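Local structure of lactose Operon Repressor (Escherichia coli, 1JYE) at residues S221-S224 / G225-Q228; S260-V264 / G265-S269. The protein represses transcription of the lactose operon by binding operator DNA. The protein carries 1 engineered substitution. All coordinates share one frame; numbering follows the deposited sequence.

Overall arrangement
Contacts 1 and 2 follow one another along the chain, on the same side of its centre and within one periplasmic-binding-protein-like domain; their centres lie about 17 Å apart and their nearest atoms about 7 Å, without touching. Contact 1 (221-228) is the N-cap and first turns of helix 222-234, with one flank on the second subunit. Both are partly buried, but contact 2 (260-269) lies farther from the chain's centre, in the loop from helix 247-259 to strand 269-271, with no other chain against it. Both lean on helix 247-259. Backbone bonds, a serine cap and a Met-aromatic contact make up the first; the second turns on an arginine-aspartate salt bridge over a tight turn, with apolar side chains beneath.

Contact 1: S221-S224 / G225-Q228; sequences SAMS and GFQQ
The ring of F226 meets M223 obliquely: SD stands 5.1 Å from the ring centroid, 60° off its normal, and comes within 4.0 Å of CD2, a Met-aromatic contact. The two side chains run side by side because each has CG anti to its backbone N (chi1 -170° in M223, 175° in F226), while the bend at chi2 sets the sulfur beside the ring and that at chi3 carries the methyl away. The amide of Q227 lies across M223, its CD 3.9 Å from M223 CG.

Beneath them the helix starts. S221 is the N-cap: its OG accepts from S224 N at 3.2 Å, and its carbonyl O takes both S224 OG (2.8 Å) and G225 N (3.2 Å). D219 backs this cap, bonding S221 OG through its carboxylate and S224 OG through its backbone N. The i to i+4 bonds then continue from F226 N to A222 O, Q227 N to M223 O and Q228 N to S224 O.

S224 and F226 face helix 247-259, where R255 makes a cation-pi contact with the F226 ring, and Q228 OE1 is hydrogen-bonded to R216 of strand 214-217. A222, M223 and F226 also pack on S280 and C281 of the second subunit.

Contact 2: S260-V264 / G265-S269; sequences SGLRV and GADIS
R263 and D267 are joined by a salt bridge in which the guanidinium grips side-on, one nitrogen to each carboxylate oxygen: NH2 reaches D267 OD2 at 2.9 Å, and NE reaches D267 OD1 at 3.2 Å in an almost straight bond. Both oxygens lie close to the guanidinium plane but are met from above the carboxylate, the two planes standing 57° apart. A bend at chi3 (-64°) turns the arginine's end back over the turn, where A266 CB sits over the centre of one guanidinium face, 3.6 Å from R263 CZ.

Among the bonds to backbone, D267 OD1 also accepts from R263 N at 2.8 Å, on its anti side, so one oxygen takes two donors that arrive from the same face of the carboxylate. The carbonyl O of R263 is likewise shared, by D267 N (2.9 Å) and I268 N (3.1 Å). Replacing D267 with an alanine would probably leave the guanidinium without its countercharge and free to swing, and R263 N without its side-chain acceptor.

The backbone here is a tight reversal between helix 247-259 and strand 269-271, in the alternating helix-strand pattern of this domain. G261 leaves the helix in a Schellman motif with positive phi. V264 and I268 form a single beta bridge, and G265 N bonds forward to I268 O; the positive phi of G265 would drive a side chain there against V264 O.

Apolar contacts lie below the salt bridge. L262 CD1 meets I268 CD1 at 3.6 Å, the two side chains crossing at a slant, and both also rest on I257 of helix 247-259. I268 continues inward to L233 of helix 222-234 and M242 of strand 241-244, while V264 packs on I257, P284 and T328.

Contact 1: S221-S224 / G225-Q228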
loop_
_atom_site.group_PDB
_atom_site.type_symbol
_atom_site.label_atom_id
_atom_site.label_comp_id
_atom_site.label_asym_id
_atom_site.label_seq_id
_atom_site.Cartn_x
_atom_site.Cartn_y
_atom_site.Cartn_z
ATOM N N SER A 221 9.892 -6.399 0.320
ATOM C CA SER A 221 10.189 -4.967 0.430
ATOM C C SER A 221 11.220 -4.458 -0.567
ATOM O O SER A 221 12.084 -5.205 -1.033
ATOM C CB SER A 221 10.671 -4.622 1.846
ATOM O OG SER A 221 11.992 -5.095 2.068
ATOM N N ALA A 222 11.130 -3.171 -0.887
ATOM C CA ALA A 222 12.069 -2.563 -1.812
ATOM C C ALA A 222 13.488 -2.668 -1.264
ATOM O O ALA A 222 14.426 -2.940 -2.011
ATOM C CB ALA A 222 11.705 -1.094 -2.051
ATOM N N MET A 223 13.650 -2.468 0.041
ATOM C CA MET A 223 14.985 -2.533 0.620
ATOM C C MET A 223 15.607 -3.915 0.461
ATOM O O MET A 223 16.811 -4.026 0.243
ATOM C CB MET A 223 14.967 -2.137 2.099
ATOM C CG MET A 223 16.367 -1.963 2.698
ATOM S SD MET A 223 17.405 -0.769 1.790
ATOM C CE MET A 223 16.697 0.782 2.342
ATOM N N SER A 224 14.801 -4.968 0.555
ATOM C CA SER A 224 15.361 -6.312 0.396
ATOM C C SER A 224 15.813 -6.503 -1.052
ATOM O O SER A 224 16.804 -7.186 -1.318
ATOM C CB SER A 224 14.342 -7.392 0.796
ATOM O OG SER A 224 13.314 -7.553 -0.166
ATOM N N GLY A 225 15.095 -5.891 -1.989
ATOM C CA GLY A 225 15.476 -5.999 -3.387
ATOM C C GLY A 225 16.792 -5.279 -3.616
ATOM O O GLY A 225 17.651 -5.730 -4.375
ATOM N N PHE A 226 16.950 -4.141 -2.949
ATOM C CA PHE A 226 18.169 -3.353 -3.067
ATOM C C PHE A 226 19.360 -4.108 -2.474
ATOM O O PHE A 226 20.419 -4.214 -3.097
ATOM C CB PHE A 226 18.007 -2.024 -2.326
ATOM C CG PHE A 226 19.256 -1.190 -2.301
ATOM C CD1 PHE A 226 19.662 -0.487 -3.430
ATOM C CD2 PHE A 226 20.042 -1.128 -1.153
ATOM C CE1 PHE A 226 20.836 0.266 -3.420
ATOM C CE2 PHE A 226 21.216 -0.378 -1.134
ATOM C CZ PHE A 226 21.613 0.319 -2.270
ATOM N N GLN A 227 19.178 -4.625 -1.263
ATOM C CA GLN A 227 20.243 -5.349 -0.574
ATOM C C GLN A 227 20.682 -6.606 -1.317
ATOM O O GLN A 227 21.873 -6.820 -1.536
ATOM C CB GLN A 227 19.796 -5.722 0.838
ATOM C CG GLN A 227 19.427 -4.525 1.701
ATOM C CD GLN A 227 18.908 -4.923 3.071
ATOM O OE1 GLN A 227 18.019 -5.767 3.190
ATOM N NE2 GLN A 227 19.454 -4.307 4.110
ATOM N N GLN A 228 19.721 -7.436 -1.705
ATOM C CA GLN A 228 20.049 -8.672 -2.411
ATOM C C GLN A 228 20.739 -8.414 -3.742
ATOM O O GLN A 228 21.695 -9.112 -4.106
ATOM C CB GLN A 228 18.783 -9.506 -2.634
ATOM C CG GLN A 228 18.193 -10.067 -1.350
ATOM C CD GLN A 228 19.197 -10.903 -0.577
ATOM O OE1 GLN A 228 19.810 -11.816 -1.128
ATOM N NE2 GLN A 228 19.366 -10.596 0.705
#

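Contact 2: S260-V264 / G265-S269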
loop_
_atom_site.group_PDB
_atom_site.type_symbol
_atom_site.label_atom_id
_atom_site.label_comp_id
_atom_site.label_asym_id
_atom_site.label_seq_id
_atom_site.Cartn_x
_atom_site.Cartn_y
_atom_site.Cartn_z
ATOM N N SER A 260 25.029 1.261 -9.049
ATOM C CA SER A 260 26.227 0.485 -9.353
ATOM C C SER A 260 26.842 0.973 -10.662
ATOM O O SER A 260 27.825 0.410 -11.149
ATOM C CB SER A 260 25.888 -1.004 -9.466
ATOM O OG SER A 260 25.514 -1.535 -8.207
ATOM N N GLY A 261 26.249 2.017 -11.232
ATOM C CA GLY A 261 26.755 2.574 -12.474
ATOM C C GLY A 261 26.251 1.884 -13.726
ATOM O O GLY A 261 26.835 2.040 -14.799
ATOM N N LEU A 262 25.167 1.124 -13.598
ATOM C CA LEU A 262 24.595 0.417 -14.739
ATOM C C LEU A 262 23.223 0.973 -15.098
ATOM O O LEU A 262 22.577 1.641 -14.290
ATOM C CB LEU A 262 24.481 -1.079 -14.430
ATOM C CG LEU A 262 25.801 -1.800 -14.144
ATOM C CD1 LEU A 262 25.521 -3.257 -13.797
ATOM C CD2 LEU A 262 26.713 -1.705 -15.359
ATOM N N ARG A 263 22.781 0.692 -16.316
ATOM C CA ARG A 263 21.489 1.172 -16.784
ATOM C C ARG A 263 20.420 0.094 -16.715
ATOM O O ARG A 263 20.604 -1.009 -17.232
ATOM C CB ARG A 263 21.605 1.659 -18.228
ATOM C CG ARG A 263 22.539 2.842 -18.421
ATOM C CD ARG A 263 22.854 3.026 -19.895
ATOM N NE ARG A 263 23.577 1.874 -20.428
ATOM C CZ ARG A 263 23.864 1.698 -21.714
ATOM N NH1 ARG A 263 23.490 2.599 -22.611
ATOM N NH2 ARG A 263 24.525 0.615 -22.103
ATOM N N VAL A 264 19.303 0.405 -16.067
ATOM C CA VAL A 264 18.205 -0.550 -15.999
ATOM C C VAL A 264 17.672 -0.623 -17.424
ATOM O O VAL A 264 17.401 0.407 -18.045
ATOM C CB VAL A 264 17.086 -0.066 -15.055
ATOM C CG1 VAL A 264 15.897 -1.019 -15.117
ATOM C CG2 VAL A 264 17.612 0.027 -13.639
ATOM N N GLY A 265 17.540 -1.837 -17.945
ATOM C CA GLY A 265 17.063 -2.009 -19.302
ATOM C C GLY A 265 18.217 -2.272 -20.256
ATOM O O GLY A 265 18.422 -3.400 -20.701
ATOM N N ALA A 266 18.985 -1.230 -20.556
ATOM C CA ALA A 266 20.116 -1.341 -21.472
ATOM C C ALA A 266 21.215 -2.287 -20.989
ATOM O O ALA A 266 21.773 -3.048 -21.777
ATOM C CB ALA A 266 20.700 0.042 -21.739
ATOM N N ASP A 267 21.535 -2.234 -19.699
ATOM C CA ASP A 267 22.574 -3.093 -19.140
ATOM C C ASP A 267 21.979 -4.306 -18.437
ATOM O O ASP A 267 22.399 -5.436 -18.675
ATOM C CB ASP A 267 23.451 -2.294 -18.173
ATOM C CG ASP A 267 24.307 -1.258 -18.886
ATOM O OD1 ASP A 267 24.620 -0.216 -18.276
ATOM O OD2 ASP A 267 24.676 -1.495 -20.059
ATOM N N ILE A 268 21.007 -4.070 -17.563
ATOM C CA ILE A 268 20.354 -5.164 -16.857
ATOM C C ILE A 268 18.846 -4.979 -16.913
ATOM O O ILE A 268 18.308 -4.019 -16.356
ATOM C CB ILE A 268 20.787 -5.238 -15.379
ATOM C CG1 ILE A 268 22.298 -5.472 -15.285
ATOM C CG2 ILE A 268 20.035 -6.372 -14.677
ATOM C CD1 ILE A 268 22.811 -5.631 -13.871
ATOM N N SER A 269 18.169 -5.891 -17.604
ATOM C CA SER A 269 16.717 -5.830 -17.721
ATOM C C SER A 269 16.083 -6.340 -16.438
ATOM O O SER A 269 16.651 -7.185 -15.740
ATOM C CB SER A 269 16.233 -6.667 -18.908
ATOM O OG SER A 269 16.570 -6.052 -20.139
#